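Long-range contacts in oxaloacetate acetyl hydrolase (Cryphonectria parasitica, PDB 3LYE), which belongs to the phosphoenolpyruvate phosphomutase family of TIM-barrel proteins and binds calcium ions: residues Lys47-Gly53 with Pro89-Asp94; Met74-Asp79 with His111-Val117. All blocks are in the same frame, centred on the assembly; numbering follows the deposited sequence.

Contact 1. Residues Lys47-Gly53 with Pro89-Asp94; sequences KSLYMTG and PPLIAD. With CA (calcium ion), chain B.
Two adjacent parallel strands of a TIM barrel, 49-51 and 91-94, pair here, and a calcium ion sits at their C-terminal end. The axes of these short strand segments approach to 4.6 Å at 21°, with Leu49 opposite Leu91, Tyr50 opposite Ile92 and Met51 opposite Ala93. The backbone ladder runs from Leu49 N to Pro90 O (2.9 Å), through Ile92 N to Leu49 O and Met51 N to Ile92 O (2.8 Å), to Asp94 N on Met51 O. Pro90 O is gripped twice, since Ser48 OG also donates to it over 3.1 Å, from above the carbonyl plane. On one face Leu91 CD1 wedges between Leu49 CB (3.8 Å) and Met51 CB (4.0 Å); on the other, Tyr50 CD2 lies 4.2 Å from Ile92 CG2. With CG anti to the backbone N (chi1 168°), the Tyr50 ring runs alongside the Asp94 side chain, ring and carboxylate planes 32° apart. One water ties the Asp94 carboxylate to the Tyr50 hydroxyl and the backbone of Gly53, donating to Asp94 OD2 and accepting from Gly53 N; Asp94 OD2 binds calcium at 2.5 Å, and Asp96 and five waters complete the site. Tyr50 OH also bonds to His121. Strand 27-32 flanks strand 49-51, Ala118 and Gly119 hydrogen-bond to Leu91 and Ala93 on the other side, and helix 71-82 covers Met51.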
loop_
_atom_site.group_PDB
_atom_site.type_symbol
_atom_site.label_atom_id
_atom_site.label_comp_id
_atom_site.label_asym_id
_atom_site.label_seq_id
_atom_site.Cartn_x
_atom_site.Cartn_y
_atom_site.Cartn_z
ATOM N N LYS A 47 -1.380 -25.887 -13.527
ATOM C CA LYS A 47 -1.652 -26.464 -12.207
ATOM C C LYS A 47 -0.985 -25.780 -11.060
ATOM O O LYS A 47 -1.307 -26.059 -9.925
ATOM C CB LYS A 47 -1.296 -27.972 -12.226
ATOM C CG LYS A 47 -2.064 -28.828 -13.285
ATOM C CD LYS A 47 -3.594 -28.533 -13.287
ATOM C CE LYS A 47 -4.459 -29.570 -14.047
ATOM N NZ LYS A 47 -4.080 -29.807 -15.462
ATOM N N SER A 48 -0.048 -24.903 -11.360
ATOM C CA SER A 48 0.688 -24.131 -10.374
ATOM C C SER A 48 1.276 -22.941 -11.103
ATOM O O SER A 48 1.568 -23.019 -12.297
ATOM C CB SER A 48 1.812 -24.943 -9.727
ATOM O OG SER A 48 2.400 -24.171 -8.671
ATOM N N LEU A 49 1.429 -21.840 -10.390
ATOM C CA LEU A 49 1.983 -20.614 -10.952
ATOM C C LEU A 49 3.217 -20.222 -10.164
ATOM O O LEU A 49 3.362 -20.623 -9.004
ATOM C CB LEU A 49 0.992 -19.452 -10.825
ATOM C CG LEU A 49 -0.045 -19.265 -11.940
ATOM C CD1 LEU A 49 -0.672 -20.463 -12.539
ATOM C CD2 LEU A 49 -1.094 -18.226 -11.554
ATOM N N TYR A 50 4.092 -19.428 -10.779
ATOM C CA TYR A 50 5.289 -18.944 -10.121
ATOM C C TYR A 50 5.306 -17.401 -10.242
ATOM O O TYR A 50 5.222 -16.846 -11.357
ATOM C CB TYR A 50 6.567 -19.492 -10.776
ATOM C CG TYR A 50 7.858 -18.829 -10.359
ATOM C CD1 TYR A 50 8.746 -18.345 -11.290
ATOM C CD2 TYR A 50 8.199 -18.721 -9.028
ATOM C CE1 TYR A 50 9.893 -17.754 -10.901
ATOM C CE2 TYR A 50 9.322 -18.103 -8.642
ATOM C CZ TYR A 50 10.198 -17.660 -9.581
ATOM O OH TYR A 50 11.367 -17.104 -9.185
ATOM N N MET A 51 5.377 -16.684 -9.134
ATOM C CA MET A 51 5.460 -15.237 -9.177
ATOM C C MET A 51 6.917 -14.836 -9.118
ATOM O O MET A 51 7.618 -15.046 -8.123
ATOM C CB MET A 51 4.769 -14.574 -8.012
ATOM C CG MET A 51 4.748 -13.042 -8.130
ATOM S SD MET A 51 4.162 -12.210 -6.649
ATOM C CE MET A 51 5.691 -12.053 -5.721
ATOM N N THR A 52 7.360 -14.185 -10.180
ATOM C CA THR A 52 8.736 -13.760 -10.292
ATOM C C THR A 52 9.045 -12.461 -9.587
ATOM O O THR A 52 8.235 -11.555 -9.511
ATOM C CB THR A 52 9.150 -13.626 -11.766
ATOM O OG1 THR A 52 8.591 -12.423 -12.273
ATOM C CG2 THR A 52 8.678 -14.780 -12.564
ATOM N N GLY A 53 10.269 -12.355 -9.091
ATOM C CA GLY A 53 10.731 -11.143 -8.433
ATOM C C GLY A 53 11.059 -10.064 -9.469
ATOM O O GLY A 53 10.712 -8.896 -9.302
ATOM N N PRO A 89 -5.189 -22.608 -8.573
ATOM C CA PRO A 89 -3.877 -23.234 -8.471
ATOM C C PRO A 89 -2.928 -22.619 -7.482
ATOM O O PRO A 89 -2.973 -21.419 -7.273
ATOM C CB PRO A 89 -3.309 -23.082 -9.882
ATOM C CG PRO A 89 -3.955 -21.917 -10.458
ATOM C CD PRO A 89 -5.349 -21.862 -9.833
ATOM N N PRO A 90 -2.080 -23.460 -6.857
ATOM C CA PRO A 90 -1.114 -22.938 -5.912
ATOM C C PRO A 90 -0.102 -21.996 -6.575
ATOM O O PRO A 90 0.252 -22.133 -7.755
ATOM C CB PRO A 90 -0.366 -24.208 -5.421
ATOM C CG PRO A 90 -0.670 -25.234 -6.382
ATOM C CD PRO A 90 -2.012 -24.930 -6.960
ATOM N N LEU A 91 0.376 -21.057 -5.771
ATOM C CA LEU A 91 1.359 -20.100 -6.163
ATOM C C LEU A 91 2.699 -20.252 -5.403
ATOM O O LEU A 91 2.702 -20.297 -4.170
ATOM C CB LEU A 91 0.869 -18.649 -5.841
ATOM C CG LEU A 91 1.851 -17.545 -6.286
ATOM C CD1 LEU A 91 2.050 -17.496 -7.800
ATOM C CD2 LEU A 91 1.417 -16.189 -5.714
ATOM N N ILE A 92 3.787 -20.435 -6.154
ATOM C CA ILE A 92 5.123 -20.443 -5.591
ATOM C C ILE A 92 5.614 -19.001 -5.854
ATOM O O ILE A 92 5.481 -18.524 -6.997
ATOM C CB ILE A 92 6.071 -21.423 -6.255
ATOM C CG1 ILE A 92 5.605 -22.845 -5.954
ATOM C CG2 ILE A 92 7.511 -21.198 -5.748
ATOM C CD1 ILE A 92 6.364 -23.911 -6.710
ATOM N N ALA A 93 6.168 -18.313 -4.852
ATOM C CA ALA A 93 6.659 -16.969 -5.030
ATOM C C ALA A 93 8.096 -16.814 -4.606
ATOM O O ALA A 93 8.560 -17.468 -3.684
ATOM C CB ALA A 93 5.829 -15.989 -4.222
ATOM N N ASP A 94 8.818 -15.979 -5.341
ATOM C CA ASP A 94 10.171 -15.650 -4.968
ATOM C C ASP A 94 10.106 -14.914 -3.624
ATOM O O ASP A 94 9.183 -14.103 -3.427
ATOM C CB ASP A 94 10.689 -14.650 -6.027
ATOM C CG ASP A 94 12.150 -14.275 -5.901
ATOM O OD1 ASP A 94 12.831 -14.703 -4.945
ATOM O OD2 ASP A 94 12.613 -13.534 -6.820
HETATM CA CA CA B . 14.911 -12.564 -6.908
HETATM O O HOH W 1 12.062 -14.537 -9.481
HETATM O O HOH W 2 15.260 -14.756 -6.080
HETATM O O HOH W 3 17.226 -12.500 -6.062
HETATM O O HOH W 4 13.866 -10.609 -7.603
HETATM O O HOH W 5 16.612 -11.590 -8.509
HETATM O O HOH W 6 14.473 -13.686 -8.495
#

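Contact 2. Residues Met74-Asp79 with His111-Val117; sequences MRDNAD and HYIRSGV
Arg75 lays its side chain across His111, its guanidinium and the imidazole ring 75° apart, with Arg75 CD 3.7 Å from His111 ND1. Its CG stands anti to the backbone N (chi1 -177°), carrying the chain off helix 71-82 toward the end of helix 102-114. There Arg75 NE donates to Ser115 OG over 2.8 Å at 154°, the hydroxyl lying in the guanidinium plane; Arg75 NH1 adds a weak bond to the same oxygen. Ser115 OG has two possible acceptors, Asp79 OD2 and His111 O, each 3.1 Å away. Nearer the strands, Tyr112 OH hydrogen-bonds to Asp94 O and lies 3.4 Å from Met74 CB, while Ala78 CB meets Val117 CG2 at 3.8 Å. A Schellman motif, Val117 N to Tyr112 O and Gly116 N to Ile113 O, ends helix 102-114. Arg75 NH1 and Arg114 NH1 approach to 3.9 Å, but both arginines salt-bridge to Asp79 of the second subunit, as Asp79 OD1 does to its Arg75 and Arg114, which would offset the charges. Thus two neighbouring outer helices meet over the side of strand 91-94 where Ala78 touches Leu91 and both Tyr112 and Val117 touch Ala93, their polar side facing the subunit interface.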
loop_
_atom_site.group_PDB
_atom_site.type_symbol
_atom_site.label_atom_id
_atom_site.label_comp_id
_atom_site.label_asym_id
_atom_site.label_seq_id
_atom_site.Cartn_x
_atom_site.Cartn_y
_atom_site.Cartn_z
ATOM N N MET A 74 6.398 -7.444 -2.676
ATOM C CA MET A 74 6.298 -8.873 -2.955
ATOM C C MET A 74 5.073 -9.514 -2.361
ATOM O O MET A 74 4.371 -10.255 -3.042
ATOM C CB MET A 74 7.591 -9.565 -2.512
ATOM C CG MET A 74 8.814 -9.097 -3.280
ATOM S SD MET A 74 8.836 -9.479 -5.039
ATOM C CE MET A 74 9.105 -11.253 -4.937
ATOM N N ARG A 75 4.786 -9.204 -1.112
ATOM C CA ARG A 75 3.615 -9.772 -0.494
ATOM C C ARG A 75 2.364 -9.236 -1.178
ATOM O O ARG A 75 1.426 -9.979 -1.405
ATOM C CB ARG A 75 3.566 -9.448 1.000
ATOM C CG ARG A 75 2.383 -10.112 1.677
ATOM C CD ARG A 75 1.721 -9.359 2.763
ATOM N NE ARG A 75 0.522 -10.086 3.203
ATOM C CZ ARG A 75 -0.347 -9.644 4.105
ATOM N NH1 ARG A 75 -1.440 -10.345 4.438
ATOM N NH2 ARG A 75 -0.118 -8.484 4.689
ATOM N N ASP A 76 2.329 -7.947 -1.492
ATOM C CA ASP A 76 1.126 -7.437 -2.131
ATOM C C ASP A 76 0.852 -8.109 -3.454
ATOM O O ASP A 76 -0.293 -8.441 -3.766
ATOM C CB ASP A 76 1.204 -5.929 -2.311
ATOM C CG ASP A 76 0.887 -5.182 -1.022
ATOM O OD1 ASP A 76 0.885 -3.938 -1.063
ATOM O OD2 ASP A 76 0.645 -5.844 0.018
ATOM N N ASN A 77 1.880 -8.318 -4.272
ATOM C CA ASN A 77 1.655 -8.955 -5.560
ATOM C C ASN A 77 1.278 -10.416 -5.384
ATOM O O ASN A 77 0.414 -10.917 -6.089
ATOM C CB ASN A 77 2.884 -8.784 -6.446
ATOM C CG ASN A 77 2.556 -8.721 -7.923
ATOM O OD1 ASN A 77 1.527 -8.184 -8.324
ATOM N ND2 ASN A 77 3.455 -9.218 -8.734
ATOM N N ALA A 78 1.907 -11.103 -4.450
ATOM C CA ALA A 78 1.608 -12.507 -4.231
ATOM C C ALA A 78 0.220 -12.709 -3.655
ATOM O O ALA A 78 -0.460 -13.630 -4.024
ATOM C CB ALA A 78 2.679 -13.151 -3.342
ATOM N N ASP A 79 -0.184 -11.851 -2.744
ATOM C CA ASP A 79 -1.500 -11.913 -2.114
ATOM C C ASP A 79 -2.560 -11.731 -3.225
ATOM O O ASP A 79 -3.569 -12.427 -3.297
ATOM C CB ASP A 79 -1.557 -10.806 -1.067
ATOM C CG ASP A 79 -2.883 -10.655 -0.468
ATOM O OD1 ASP A 79 -3.667 -9.786 -0.901
ATOM O OD2 ASP A 79 -3.177 -11.419 0.411
ATOM N N HIS A 111 3.780 -13.721 6.437
ATOM C CA HIS A 111 2.917 -12.944 5.549
ATOM C C HIS A 111 2.525 -13.729 4.288
ATOM O O HIS A 111 1.386 -13.691 3.847
ATOM C CB HIS A 111 3.563 -11.605 5.215
ATOM C CG HIS A 111 3.491 -10.629 6.345
ATOM N ND1 HIS A 111 3.100 -9.326 6.179
ATOM C CD2 HIS A 111 3.744 -10.773 7.666
ATOM C CE1 HIS A 111 3.094 -8.711 7.347
ATOM N NE2 HIS A 111 3.450 -9.574 8.272
ATOM N N TYR A 112 3.480 -14.461 3.736
ATOM C CA TYR A 112 3.207 -15.277 2.558
ATOM C C TYR A 112 2.177 -16.347 2.953
ATOM O O TYR A 112 1.201 -16.595 2.231
ATOM C CB TYR A 112 4.470 -15.915 1.991
ATOM C CG TYR A 112 5.273 -15.059 1.033
ATOM C CD1 TYR A 112 5.267 -13.657 1.108
ATOM C CD2 TYR A 112 6.072 -15.662 0.092
ATOM C CE1 TYR A 112 6.040 -12.909 0.242
ATOM C CE2 TYR A 112 6.837 -14.928 -0.768
ATOM C CZ TYR A 112 6.808 -13.540 -0.698
ATOM O OH TYR A 112 7.597 -12.803 -1.565
ATOM N N ILE A 113 2.398 -17.007 4.076
ATOM C CA ILE A 113 1.464 -18.032 4.521
ATOM C C ILE A 113 0.045 -17.478 4.699
ATOM O O ILE A 113 -0.930 -18.073 4.225
ATOM C CB ILE A 113 1.973 -18.703 5.819
ATOM C CG1 ILE A 113 3.122 -19.664 5.467
ATOM C CG2 ILE A 113 0.887 -19.477 6.573
ATOM C CD1 ILE A 113 3.880 -20.180 6.663
ATOM N N ARG A 114 -0.056 -16.361 5.410
ATOM C CA ARG A 114 -1.330 -15.679 5.664
ATOM C C ARG A 114 -2.036 -15.298 4.375
ATOM O O ARG A 114 -3.271 -15.284 4.311
ATOM C CB ARG A 114 -1.095 -14.356 6.466
ATOM C CG ARG A 114 -0.866 -14.614 7.898
ATOM C CD ARG A 114 -0.296 -13.442 8.669
ATOM N NE ARG A 114 -0.871 -12.168 8.332
ATOM C CZ ARG A 114 -0.363 -11.005 8.692
ATOM N NH1 ARG A 114 -0.959 -9.892 8.273
ATOM N NH2 ARG A 114 0.705 -10.956 9.480
ATOM N N SER A 115 -1.233 -14.948 3.378
ATOM C CA SER A 115 -1.738 -14.529 2.074
ATOM C C SER A 115 -2.059 -15.673 1.124
ATOM O O SER A 115 -2.313 -15.452 -0.047
ATOM C CB SER A 115 -0.753 -13.576 1.399
ATOM O OG SER A 115 -0.737 -12.306 2.031
ATOM N N GLY A 116 -2.040 -16.903 1.612
ATOM C CA GLY A 116 -2.375 -18.053 0.792
ATOM C C GLY A 116 -1.318 -18.519 -0.172
ATOM O O GLY A 116 -1.613 -19.333 -1.035
ATOM N N VAL A 117 -0.095 -18.030 -0.018
ATOM C CA VAL A 117 0.967 -18.454 -0.907
ATOM C C VAL A 117 1.335 -19.905 -0.551
ATOM O O VAL A 117 1.365 -20.296 0.598
ATOM C CB VAL A 117 2.163 -17.518 -0.782
ATOM C CG1 VAL A 117 3.309 -17.979 -1.656
ATOM C CG2 VAL A 117 1.770 -16.084 -1.111
#

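Overall arrangement
Contact 1 lies in the barrel wall and contact 2 in the helical layer outside it, their centres 11 Å apart. Along the chain the segments alternate: strand 91-94 follows helix 71-82 and leads into helix 102-114, while helix 53-61 comes between strand 49-51 and helix 71-82, in keeping with the beta-alpha repeats of the barrel. The layers meet where Met51 SD approaches Ala78 N (3.3 Å) and where Leu91 O lies 3.5 Å from Val117 CG1. At the calcium end, Asp94 O probably accepts a hydrogen bond from Tyr112 OH (2.8 Å), tying helix 102-114 to the backbone of a metal ligand. The nearest side-chain atom of Met74 is about 6 Å from the calcium bound by Asp94.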